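Local coordinates for protein putative isomerase YbhH (Escherichia coli, PDB 6OTV) that is probably an isomerase of the PrpF family, built on the diaminopimelate epimerase-like fold, though its substrate and reaction remain unassigned, at residues I263-F268 with I283-S288; N307-H312 with A316-L321. One frame throughout, in Å; residues are numbered along the deposited sequence.

Interaction 1 of 2, residues I263-F268 with I283-S288; sequences INVRYF and IAISSS
With CG1 of Ile285 anti to its carbonyl carbon (chi1 -61°) and CD1 nearly extended beyond it, the side chain leaves helix 279-290 with two methyls facing strand 263-267; Val265 places CG1 anti to its own carbonyl carbon (chi1 -56°) and meets them. The two side chains reach tip to tip, Val265 CG1 lying 3.7 Å from Ile285 CD1 and 3.8 Å from Ile285 CG2, so that one valine methyl touches both branches of the isoleucine. Two residues earlier on the same face of the strand, Ile263 crosses Ile285 obliquely, its CG2 4.1 Å from Ile285 CG2. Ile285 also touches Val252 on the neighbouring strand 250-255, while Ile263 and Val265 both lean on Ile310 of strand 306-312. Asn264 and Arg266 turn to the other face of the strand, where Arg266 NH1 donates to Val265 O at 2.8 Å, in the guanidinium plane, and to Asn264 OD1. On the helix, Ser288 OG bonds to Ile285 O (2.7 Å) and also pairs with Thr296 OG1 beyond the helix. No hydrogen bond crosses between the segments: helix and strand meet through buried aliphatic methyls alone, an association that rests on dispersion and the exclusion of water.

Interaction 2 of 2, residues N307-H312 with A316-L321; sequences NINIEH and ALDVHL
Asp318 meets Asn307 and Asn309 on one face of an antiparallel strand pair, while Ile308 meets Leu321 on the other. The buried face is apolar and fits closely at its Ile308-Leu321 end: Ile308 CD1 lies 3.6 Å from Leu321 CD1, the two side chains crossing, whereas Ile310 lies beside Val319 more loosely, its CG1 4.4 Å from Val319 CG2. Leu317 and Val319 also rest on Ala282 of helix 279-290. The opposite face is polar and more open to solvent. Both asparagines hold CG anti to the backbone N (chi1 -177° and -178°), which brings their amides to Asp318 from its two sides. Its OD1 accepts from Asn307 ND2 at 2.9 Å and from Asn309 ND2 at 3.0 Å, the donors standing above opposite faces of the carboxylate plane while OD1 lies close to each amide plane. Two N-H groups thus grip one oxygen and probably favour its charged form. Toward the turn, Ala316 CB packs 3.4 Å from Asn309 OD1, and a water at the edge of the His312 ring joins His312 NE2 to Ala316 O. Between the faces, Ile308 with Val319 and Ile310 with Leu317 form hydrogen-bonded pairs, Ile310 N to Leu317 O being nearly straight at 177°. With only Pro313 and Ser314 between the strands, the arrangement is a tight antiparallel beta hairpin, one apolar face turned to a helix.

Interaction 1 is wholly buried and interaction 2 only partly so, with centres about 9 Å apart on the same side of the chain's centre. They share a sheet and a helix. Strand 263-267 runs parallel to strand 306-312, and backbone atoms of Glu311 probably bond to Ile263 and Val265, while Ser286 of helix 279-290 packs against Val319 and Leu321 of the hairpin. The helix therefore covers the apolar face to which both contacts contribute. Chemistry follows position: the helix-strand contact 263-268/283-288 uses methyl packing alone, whereas the hairpin contact 307-312/316-321 adds main-chain hydrogen bonds and, on its outer face, an amide-carboxylate network.

Interaction 1 of 2, residues I263-F268 with I283-S288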
loop_
_atom_site.group_PDB
_atom_site.type_symbol
_atom_site.label_atom_id
_atom_site.label_comp_id
_atom_site.label_asym_id
_atom_site.label_seq_id
_atom_site.Cartn_x
_atom_site.Cartn_y
_atom_site.Cartn_z
ATOM N N ILE A 263 -8.765 28.105 -8.099
ATOM C CA ILE A 263 -9.480 27.850 -9.344
ATOM C C ILE A 263 -10.955 27.667 -9.021
ATOM O O ILE A 263 -11.316 27.319 -7.891
ATOM C CB ILE A 263 -8.878 26.607 -10.052
ATOM C CG1 ILE A 263 -9.420 26.447 -11.473
ATOM C CG2 ILE A 263 -9.130 25.362 -9.235
ATOM C CD1 ILE A 263 -8.697 25.381 -12.272
ATOM N N ASN A 264 -11.810 27.921 -10.006
ATOM C CA ASN A 264 -13.241 27.682 -9.908
ATOM C C ASN A 264 -13.633 26.630 -10.938
ATOM O O ASN A 264 -13.144 26.651 -12.072
ATOM C CB ASN A 264 -14.031 28.976 -10.134
ATOM C CG ASN A 264 -15.517 28.731 -10.306
ATOM O OD1 ASN A 264 -16.239 28.490 -9.336
ATOM N ND2 ASN A 264 -15.983 28.791 -11.547
ATOM N N VAL A 265 -14.503 25.700 -10.548
ATOM C CA VAL A 265 -14.825 24.570 -11.409
ATOM C C VAL A 265 -16.334 24.375 -11.482
ATOM O O VAL A 265 -17.088 24.771 -10.589
ATOM C CB VAL A 265 -14.143 23.259 -10.943
ATOM C CG1 VAL A 265 -12.629 23.434 -10.838
ATOM C CG2 VAL A 265 -14.732 22.780 -9.625
ATOM N N ARG A 266 -16.764 23.759 -12.582
ATOM C CA ARG A 266 -18.124 23.256 -12.752
ATOM C C ARG A 266 -18.005 21.793 -13.153
ATOM O O ARG A 266 -17.527 21.484 -14.249
ATOM C CB ARG A 266 -18.896 24.062 -13.798
ATOM C CG ARG A 266 -19.261 25.469 -13.345
ATOM C CD ARG A 266 -20.153 25.428 -12.113
ATOM N NE ARG A 266 -20.519 26.761 -11.637
ATOM C CZ ARG A 266 -19.845 27.444 -10.713
ATOM N NH1 ARG A 266 -18.755 26.930 -10.157
ATOM N NH2 ARG A 266 -20.262 28.648 -10.342
ATOM N N TYR A 267 -18.437 20.899 -12.267
ATOM C CA TYR A 267 -18.174 19.468 -12.376
ATOM C C TYR A 267 -19.381 18.771 -12.995
ATOM O O TYR A 267 -20.471 18.776 -12.413
ATOM C CB TYR A 267 -17.858 18.894 -10.993
ATOM C CG TYR A 267 -17.349 17.469 -10.967
ATOM C CD1 TYR A 267 -16.058 17.164 -11.375
ATOM C CD2 TYR A 267 -18.149 16.435 -10.494
ATOM C CE1 TYR A 267 -15.582 15.863 -11.336
ATOM C CE2 TYR A 267 -17.682 15.130 -10.451
ATOM C CZ TYR A 267 -16.398 14.850 -10.873
ATOM O OH TYR A 267 -15.930 13.554 -10.833
ATOM N N PHE A 268 -19.190 18.167 -14.163
ATOM C CA PHE A 268 -20.268 17.483 -14.862
ATOM C C PHE A 268 -20.174 15.976 -14.648
ATOM O O PHE A 268 -19.082 15.400 -14.672
ATOM C CB PHE A 268 -20.249 17.827 -16.352
ATOM C CG PHE A 268 -20.762 19.209 -16.649
ATOM C CD1 PHE A 268 -22.100 19.415 -16.948
ATOM C CD2 PHE A 268 -19.916 20.307 -16.602
ATOM C CE1 PHE A 268 -22.581 20.687 -17.212
ATOM C CE2 PHE A 268 -20.392 21.581 -16.865
ATOM C CZ PHE A 268 -21.725 21.770 -17.170
ATOM N N ILE A 283 -9.251 15.984 -6.590
ATOM C CA ILE A 283 -7.888 15.472 -6.711
ATOM C C ILE A 283 -7.351 15.737 -8.111
ATOM O O ILE A 283 -6.224 16.219 -8.286
ATOM C CB ILE A 283 -7.840 13.971 -6.371
ATOM C CG1 ILE A 283 -8.439 13.699 -4.988
ATOM C CG2 ILE A 283 -6.412 13.449 -6.462
ATOM C CD1 ILE A 283 -7.843 14.528 -3.884
ATOM N N ALA A 284 -8.157 15.431 -9.130
ATOM C CA ALA A 284 -7.707 15.572 -10.511
ATOM C C ALA A 284 -7.433 17.030 -10.861
ATOM O O ALA A 284 -6.397 17.352 -11.455
ATOM C CB ALA A 284 -8.746 14.974 -11.461
ATOM N N ILE A 285 -8.353 17.926 -10.499
ATOM C CA ILE A 285 -8.209 19.337 -10.852
ATOM C C ILE A 285 -7.015 19.952 -10.132
ATOM O O ILE A 285 -6.210 20.672 -10.736
ATOM C CB ILE A 285 -9.506 20.099 -10.536
ATOM C CG1 ILE A 285 -10.660 19.529 -11.355
ATOM C CG2 ILE A 285 -9.328 21.583 -10.814
ATOM C CD1 ILE A 285 -12.009 19.775 -10.737
ATOM N N SER A 286 -6.886 19.689 -8.829
ATOM C CA SER A 286 -5.751 20.225 -8.085
ATOM C C SER A 286 -4.432 19.699 -8.640
ATOM O O SER A 286 -3.430 20.422 -8.667
ATOM C CB SER A 286 -5.888 19.887 -6.599
ATOM O OG SER A 286 -5.873 18.483 -6.394
ATOM N N SER A 287 -4.419 18.442 -9.097
ATOM C CA SER A 287 -3.208 17.875 -9.685
ATOM C C SER A 287 -2.808 18.616 -10.954
ATOM O O SER A 287 -1.626 18.918 -11.158
ATOM C CB SER A 287 -3.410 16.389 -9.982
ATOM O OG SER A 287 -3.625 15.658 -8.791
ATOM N N SER A 288 -3.778 18.914 -11.821
ATOM C CA SER A 288 -3.466 19.658 -13.036
ATOM C C SER A 288 -2.925 21.045 -12.719
ATOM O O SER A 288 -2.141 21.594 -13.499
ATOM C CB SER A 288 -4.701 19.764 -13.926
ATOM O OG SER A 288 -5.684 20.596 -13.336
#

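Interaction 2 of 2, residues N307-H312 with A316-L321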
loop_
_atom_site.group_PDB
_atom_site.type_symbol
_atom_site.label_atom_id
_atom_site.label_comp_id
_atom_site.label_asym_id
_atom_site.label_seq_id
_atom_site.Cartn_x
_atom_site.Cartn_y
_atom_site.Cartn_z
ATOM N N ASN A 307 -1.353 23.838 -0.156
ATOM C CA ASN A 307 -2.805 23.932 -0.084
ATOM C C ASN A 307 -3.356 24.529 -1.376
ATOM O O ASN A 307 -2.993 25.647 -1.758
ATOM C CB ASN A 307 -3.222 24.774 1.114
ATOM C CG ASN A 307 -4.723 24.837 1.279
ATOM O OD1 ASN A 307 -5.321 23.971 1.915
ATOM N ND2 ASN A 307 -5.345 25.864 0.707
ATOM N N ILE A 308 -4.243 23.795 -2.036
ATOM C CA ILE A 308 -4.866 24.228 -3.281
ATOM C C ILE A 308 -6.369 24.276 -3.044
ATOM O O ILE A 308 -7.006 23.237 -2.827
ATOM C CB ILE A 308 -4.516 23.300 -4.449
ATOM C CG1 ILE A 308 -3.001 23.272 -4.645
ATOM C CG2 ILE A 308 -5.215 23.752 -5.712
ATOM C CD1 ILE A 308 -2.556 22.467 -5.836
ATOM N N ASN A 309 -6.932 25.479 -3.074
ATOM C CA ASN A 309 -8.346 25.689 -2.788
ATOM C C ASN A 309 -9.135 25.671 -4.095
ATOM O O ASN A 309 -8.874 26.482 -4.993
ATOM C CB ASN A 309 -8.527 27.009 -2.039
ATOM C CG ASN A 309 -9.965 27.278 -1.661
ATOM O OD1 ASN A 309 -10.702 27.926 -2.404
ATOM N ND2 ASN A 309 -10.372 26.790 -0.496
ATOM N N ILE A 310 -10.084 24.740 -4.206
ATOM C CA ILE A 310 -10.904 24.556 -5.402
ATOM C C ILE A 310 -12.302 25.088 -5.113
ATOM O O ILE A 310 -12.993 24.580 -4.220
ATOM C CB ILE A 310 -10.985 23.082 -5.831
ATOM C CG1 ILE A 310 -9.616 22.399 -5.762
ATOM C CG2 ILE A 310 -11.588 22.969 -7.228
ATOM C CD1 ILE A 310 -8.634 22.888 -6.778
ATOM N N GLU A 311 -12.732 26.079 -5.886
ATOM C CA GLU A 311 -14.059 26.655 -5.728
ATOM C C GLU A 311 -15.062 25.928 -6.617
ATOM O O GLU A 311 -14.737 25.510 -7.732
ATOM C CB GLU A 311 -14.034 28.153 -6.050
ATOM C CG GLU A 311 -13.122 28.943 -5.115
ATOM C CD GLU A 311 -13.082 30.432 -5.413
ATOM O OE1 GLU A 311 -13.666 30.866 -6.430
ATOM O OE2 GLU A 311 -12.459 31.173 -4.622
ATOM N N HIS A 312 -16.278 25.776 -6.109
ATOM C CA HIS A 312 -17.342 25.061 -6.800
ATOM C C HIS A 312 -18.652 25.759 -6.469
ATOM O O HIS A 312 -18.682 26.668 -5.630
ATOM C CB HIS A 312 -17.357 23.576 -6.396
ATOM C CG HIS A 312 -17.539 23.341 -4.930
ATOM N ND1 HIS A 312 -18.767 23.416 -4.310
ATOM C CD2 HIS A 312 -16.646 23.024 -3.963
ATOM C CE1 HIS A 312 -18.623 23.160 -3.022
ATOM N NE2 HIS A 312 -17.347 22.918 -2.785
ATOM N N ALA A 316 -16.049 25.878 -1.284
ATOM C CA ALA A 316 -14.677 25.621 -1.695
ATOM C C ALA A 316 -14.134 24.439 -0.910
ATOM O O ALA A 316 -14.621 24.107 0.173
ATOM C CB ALA A 316 -13.778 26.850 -1.495
ATOM N N LEU A 317 -13.106 23.808 -1.472
ATOM C CA LEU A 317 -12.518 22.610 -0.889
ATOM C C LEU A 317 -11.004 22.729 -0.949
ATOM O O LEU A 317 -10.449 23.086 -1.993
ATOM C CB LEU A 317 -12.996 21.355 -1.632
ATOM C CG LEU A 317 -12.795 19.983 -0.987
ATOM C CD1 LEU A 317 -11.545 19.324 -1.518
ATOM C CD2 LEU A 317 -12.745 20.080 0.532
ATOM N N ASP A 318 -10.342 22.444 0.171
ATOM C CA ASP A 318 -8.886 22.482 0.248
ATOM C C ASP A 318 -8.312 21.105 -0.058
ATOM O O ASP A 318 -8.720 20.106 0.544
ATOM C CB ASP A 318 -8.428 22.943 1.633
ATOM C CG ASP A 318 -8.533 24.447 1.817
ATOM O OD1 ASP A 318 -8.186 25.193 0.876
ATOM O OD2 ASP A 318 -8.963 24.881 2.908
ATOM N N VAL A 319 -7.371 21.054 -0.997
ATOM C CA VAL A 319 -6.631 19.838 -1.313
ATOM C C VAL A 319 -5.157 20.120 -1.073
ATOM O O VAL A 319 -4.608 21.083 -1.619
ATOM C CB VAL A 319 -6.858 19.375 -2.763
ATOM C CG1 VAL A 319 -6.120 18.061 -3.018
ATOM C CG2 VAL A 319 -8.341 19.228 -3.062
ATOM N N HIS A 320 -4.527 19.298 -0.240
ATOM C CA HIS A 320 -3.096 19.401 0.010
ATOM C C HIS A 320 -2.365 18.452 -0.928
ATOM O O HIS A 320 -2.629 17.245 -0.930
ATOM C CB HIS A 320 -2.762 19.081 1.466
ATOM C CG HIS A 320 -1.312 19.250 1.799
ATOM N ND1 HIS A 320 -0.438 18.187 1.888
ATOM C CD2 HIS A 320 -0.579 20.361 2.051
ATOM C CE1 HIS A 320 0.768 18.635 2.187
ATOM N NE2 HIS A 320 0.710 19.950 2.291
ATOM N N LEU A 321 -1.463 19.001 -1.732
ATOM C CA LEU A 321 -0.641 18.223 -2.644
ATOM C C LEU A 321 0.785 18.121 -2.117
ATOM O O LEU A 321 1.248 18.956 -1.335
ATOM C CB LEU A 321 -0.636 18.847 -4.043
ATOM C CG LEU A 321 -1.895 18.650 -4.883
ATOM C CD1 LEU A 321 -1.623 19.047 -6.319
ATOM C CD2 LEU A 321 -2.362 17.208 -4.811
HETATM O O HOH W 1 -16.785 22.443 0.118
#